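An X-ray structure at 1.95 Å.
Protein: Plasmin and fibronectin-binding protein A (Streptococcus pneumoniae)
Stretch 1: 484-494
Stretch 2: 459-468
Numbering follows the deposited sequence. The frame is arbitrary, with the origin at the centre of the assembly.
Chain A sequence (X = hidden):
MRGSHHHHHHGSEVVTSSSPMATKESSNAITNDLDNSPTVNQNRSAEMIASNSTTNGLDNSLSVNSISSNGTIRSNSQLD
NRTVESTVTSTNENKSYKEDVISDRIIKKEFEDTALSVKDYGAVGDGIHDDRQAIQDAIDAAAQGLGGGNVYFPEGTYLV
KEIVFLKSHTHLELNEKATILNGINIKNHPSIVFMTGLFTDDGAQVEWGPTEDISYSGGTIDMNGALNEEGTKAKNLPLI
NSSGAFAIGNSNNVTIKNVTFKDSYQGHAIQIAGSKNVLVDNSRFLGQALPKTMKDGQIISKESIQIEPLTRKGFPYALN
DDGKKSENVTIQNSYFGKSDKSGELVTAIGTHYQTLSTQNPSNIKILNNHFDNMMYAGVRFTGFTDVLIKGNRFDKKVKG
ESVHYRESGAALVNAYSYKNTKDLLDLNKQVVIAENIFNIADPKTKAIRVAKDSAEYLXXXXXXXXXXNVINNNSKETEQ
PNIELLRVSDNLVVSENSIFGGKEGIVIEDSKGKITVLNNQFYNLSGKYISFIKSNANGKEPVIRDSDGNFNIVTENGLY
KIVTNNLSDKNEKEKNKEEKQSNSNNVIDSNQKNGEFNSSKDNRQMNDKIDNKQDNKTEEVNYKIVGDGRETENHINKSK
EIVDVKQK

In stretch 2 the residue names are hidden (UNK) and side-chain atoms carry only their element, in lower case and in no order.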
# COMPACT_ATOMS: atom_id res chain seq x y z
N GLU A 484 18.40 4.39 1.74
CA GLU A 484 19.13 3.21 2.19
C GLU A 484 18.93 2.03 1.25
O GLU A 484 17.80 1.66 0.92
CB GLU A 484 18.69 2.80 3.60
CG GLU A 484 19.04 1.35 3.93
CD GLU A 484 18.57 0.92 5.30
OE1 GLU A 484 17.41 1.25 5.67
OE2 GLU A 484 19.34 0.23 6.01
N LEU A 485 20.04 1.44 0.84
CA LEU A 485 20.03 0.28 -0.04
C LEU A 485 20.86 -0.77 0.68
O LEU A 485 22.09 -0.65 0.77
CB LEU A 485 20.63 0.65 -1.39
CG LEU A 485 19.70 1.68 -2.05
CD1 LEU A 485 20.48 2.70 -2.83
CD2 LEU A 485 18.69 0.94 -2.92
N LEU A 486 20.18 -1.79 1.18
CA LEU A 486 20.82 -2.84 1.95
C LEU A 486 20.75 -4.23 1.32
O LEU A 486 19.66 -4.75 1.06
CB LEU A 486 20.21 -2.88 3.35
CG LEU A 486 20.67 -3.96 4.33
CD1 LEU A 486 22.16 -3.78 4.65
CD2 LEU A 486 19.84 -3.87 5.60
N ARG A 487 21.92 -4.80 1.08
CA ARG A 487 22.08 -6.13 0.51
C ARG A 487 21.40 -6.42 -0.82
O ARG A 487 20.75 -7.46 -0.97
CB ARG A 487 21.69 -7.20 1.53
CG ARG A 487 22.52 -7.15 2.79
CD ARG A 487 22.37 -8.41 3.63
NE ARG A 487 22.97 -8.20 4.94
CZ ARG A 487 22.38 -7.55 5.93
NH1 ARG A 487 21.16 -7.06 5.77
NH2 ARG A 487 23.01 -7.37 7.08
N VAL A 488 21.55 -5.51 -1.77
CA VAL A 488 20.99 -5.73 -3.10
C VAL A 488 22.04 -6.61 -3.79
O VAL A 488 23.22 -6.25 -3.85
CB VAL A 488 20.81 -4.39 -3.86
CG1 VAL A 488 20.29 -4.65 -5.27
CG2 VAL A 488 19.84 -3.49 -3.10
N SER A 489 21.60 -7.75 -4.29
CA SER A 489 22.48 -8.73 -4.91
C SER A 489 23.02 -8.44 -6.30
O SER A 489 24.06 -8.98 -6.69
CB SER A 489 21.79 -10.10 -4.96
OG SER A 489 21.45 -10.54 -3.66
N ASP A 490 22.32 -7.61 -7.07
CA ASP A 490 22.77 -7.34 -8.42
C ASP A 490 21.92 -6.28 -9.10
O ASP A 490 20.76 -6.07 -8.72
CB ASP A 490 22.73 -8.64 -9.23
CG ASP A 490 23.58 -8.59 -10.49
OD1 ASP A 490 24.32 -7.61 -10.70
OD2 ASP A 490 23.50 -9.56 -11.28
N ASN A 491 22.50 -5.62 -10.09
CA ASN A 491 21.82 -4.59 -10.86
C ASN A 491 21.14 -3.50 -10.04
O ASN A 491 19.92 -3.32 -10.11
CB ASN A 491 20.83 -5.23 -11.82
CG ASN A 491 21.52 -6.02 -12.92
OD1 ASN A 491 22.38 -5.49 -13.62
ND2 ASN A 491 21.14 -7.28 -13.08
N LEU A 492 21.94 -2.77 -9.27
CA LEU A 492 21.43 -1.66 -8.47
C LEU A 492 21.81 -0.37 -9.19
O LEU A 492 22.98 -0.18 -9.54
CB LEU A 492 22.06 -1.66 -7.07
CG LEU A 492 21.78 -0.40 -6.23
CD1 LEU A 492 20.31 -0.32 -5.89
CD2 LEU A 492 22.62 -0.44 -4.95
N VAL A 493 20.83 0.50 -9.40
CA VAL A 493 21.06 1.79 -10.05
C VAL A 493 20.47 2.90 -9.19
O VAL A 493 19.27 2.91 -8.91
CB VAL A 493 20.40 1.86 -11.45
CG1 VAL A 493 20.52 3.28 -12.02
CG2 VAL A 493 21.07 0.86 -12.40
N VAL A 494 21.32 3.83 -8.76
CA VAL A 494 20.88 4.96 -7.95
C VAL A 494 21.45 6.17 -8.67
O VAL A 494 22.64 6.48 -8.54
CB VAL A 494 21.46 4.88 -6.52
CG1 VAL A 494 20.84 5.97 -5.65
CG2 VAL A 494 21.20 3.50 -5.94
N UNK A 459 17.12 -15.83 0.10
CA UNK A 459 16.72 -15.32 -1.20
C UNK A 459 17.58 -14.16 -1.67
O UNK A 459 18.60 -13.85 -1.06
N UNK A 460 17.17 -13.52 -2.76
CA UNK A 460 17.91 -12.39 -3.31
C UNK A 460 17.03 -11.24 -3.77
O UNK A 460 15.94 -11.44 -4.30
c UNK A 460 19.85 -13.87 -4.11
c UNK A 460 20.65 -14.30 -5.33
n UNK A 460 22.43 -15.83 -6.19
c UNK A 460 21.66 -15.39 -4.99
c UNK A 460 18.78 -12.86 -4.48
N UNK A 461 17.54 -10.03 -3.55
CA UNK A 461 16.87 -8.79 -3.96
C UNK A 461 17.75 -8.26 -5.09
O UNK A 461 18.96 -8.07 -4.90
c UNK A 461 15.97 -8.27 -1.66
c UNK A 461 16.85 -7.76 -2.79
c UNK A 461 16.34 -6.41 -3.29
N UNK A 462 17.16 -8.02 -6.25
CA UNK A 462 17.95 -7.54 -7.39
C UNK A 462 17.15 -6.70 -8.37
O UNK A 462 15.92 -6.64 -8.30
o UNK A 462 17.53 -9.64 -8.50
c UNK A 462 18.56 -8.73 -8.12
N UNK A 463 17.87 -6.05 -9.29
CA UNK A 463 17.27 -5.19 -10.30
C UNK A 463 16.46 -4.10 -9.61
O UNK A 463 15.24 -4.03 -9.74
o UNK A 463 17.99 -6.65 -12.88
c UNK A 463 17.18 -7.05 -12.01
c UNK A 463 16.38 -6.03 -11.23
o UNK A 463 17.01 -8.27 -11.76
N UNK A 464 17.18 -3.26 -8.87
CA UNK A 464 16.59 -2.17 -8.12
C UNK A 464 17.05 -0.86 -8.75
O UNK A 464 18.25 -0.66 -8.95
c UNK A 464 16.78 -3.54 -6.00
c UNK A 464 15.30 -3.94 -6.03
c UNK A 464 17.07 -2.18 -6.65
c UNK A 464 16.43 -1.04 -5.88
N UNK A 465 16.10 0.02 -9.06
CA UNK A 465 16.43 1.31 -9.67
C UNK A 465 15.79 2.46 -8.91
O UNK A 465 14.57 2.49 -8.71
o UNK A 465 16.62 0.38 -11.92
c UNK A 465 16.20 2.75 -11.74
c UNK A 465 15.94 1.37 -11.14
N UNK A 466 16.62 3.41 -8.47
CA UNK A 466 16.15 4.58 -7.75
C UNK A 466 16.68 5.78 -8.54
O UNK A 466 17.86 6.14 -8.44
c UNK A 466 16.34 3.34 -5.56
c UNK A 466 16.16 5.84 -5.59
c UNK A 466 16.71 4.63 -6.31
N UNK A 467 15.80 6.39 -9.33
CA UNK A 467 16.22 7.50 -10.19
C UNK A 467 15.34 8.74 -10.18
O UNK A 467 14.12 8.65 -10.03
o UNK A 467 15.03 6.50 -12.04
c UNK A 467 16.31 7.04 -11.65
c UNK A 467 17.38 5.98 -11.83
N UNK A 468 15.98 9.89 -10.39
CA UNK A 468 15.30 11.17 -10.49
C UNK A 468 14.28 11.51 -9.41
O UNK A 468 13.32 12.22 -9.66
c UNK A 468 15.68 11.41 -13.00
c UNK A 468 14.65 11.30 -11.87
c UNK A 468 15.05 11.69 -14.35
c UNK A 468 16.14 11.95 -15.41
n UNK A 468 15.59 12.16 -16.78
O HOH W 1 19.90 -9.77 -1.98
O HOH W 2 18.51 -1.75 -11.77

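Position 459 carries no atom beyond its backbone, so it is Gly 459; it makes no contact with stretch 1. Position 460 has four carbons in a row ending in nitrogen, the pattern of lysine. Its CB lies 3.6 Å from Ser 489 OG, while the extended chain leads away: Lys 460.

Position 461 shows one carbon carrying two more, which defines Val 461. Its O accepts a hydrogen bond from Ser 489 N (2.7 Å, 154°). Its N donates to water 1 (2.8 Å), which in turn donates to Arg 487 O (2.7 Å) and thereby links the two backbones.

At 462 a single carbon bears one oxygen, as in serine. The CB lies 4.3 Å from Asp 490 CB: Ser 462. Position 463 has two carbons, the second carrying two oxygens at carboxylate geometry. Four side-chain atoms fit aspartate, although asparagine would have the same shape and the element labels settle it: Asp 463. Its N donates to Asp 490 O (2.9 Å, 162°), and its OD1 approaches Asn 491 ND2 at 3.2 Å. Both residues have positive phi, 58° here and 51° at Asn 491, so the two chains share an irregularity at the same level.

Position 464 has four carbons, forked at the first, with one arm two carbons long; leucine would fork at the second. This is Ile 464. Its CG1 lies 3.8 Å from Val 488 CG1, its CB 3.8 Å from Leu 492 CD1, and its CG2 4.2 Å from Leu 485 CD2. Its N donates to Asn 491 O (3.0 Å), bent to 141°, whereas its O receives Val 493 N at 2.9 Å and 161°.

At 465 one carbon carries an oxygen and a carbon: Thr 465. Its OG1 is hydrogen-bonded to water 2 (2.9 Å), which donates to Asn 491 O (2.7 Å). Position 466 repeats the three-carbon fork of valine, and Val 466 places CG2 4.3 Å from Leu 485 CD2; its N donates to Val 493 O (2.7 Å, 172°). Position 467, again a carbon bearing oxygen and carbon, is Thr 467, with CG2 4.1 Å from Val 493 CG1. Position 468, four carbons ending in nitrogen, is Lys 468, out of reach.

The contact is a parallel pairing, with strand axes 4° apart and 4.7 Å at closest approach. Backbone hydrogen bonds set the register. Ile 464 and Val 466 pack with Leu 492 and Val 494 on a buried face; Thr 465 and Val 493 occupy the other, partly exposed one. Together the stretches bury 612 Å².

Stretch 2 (459-468) GKVSDITVTK
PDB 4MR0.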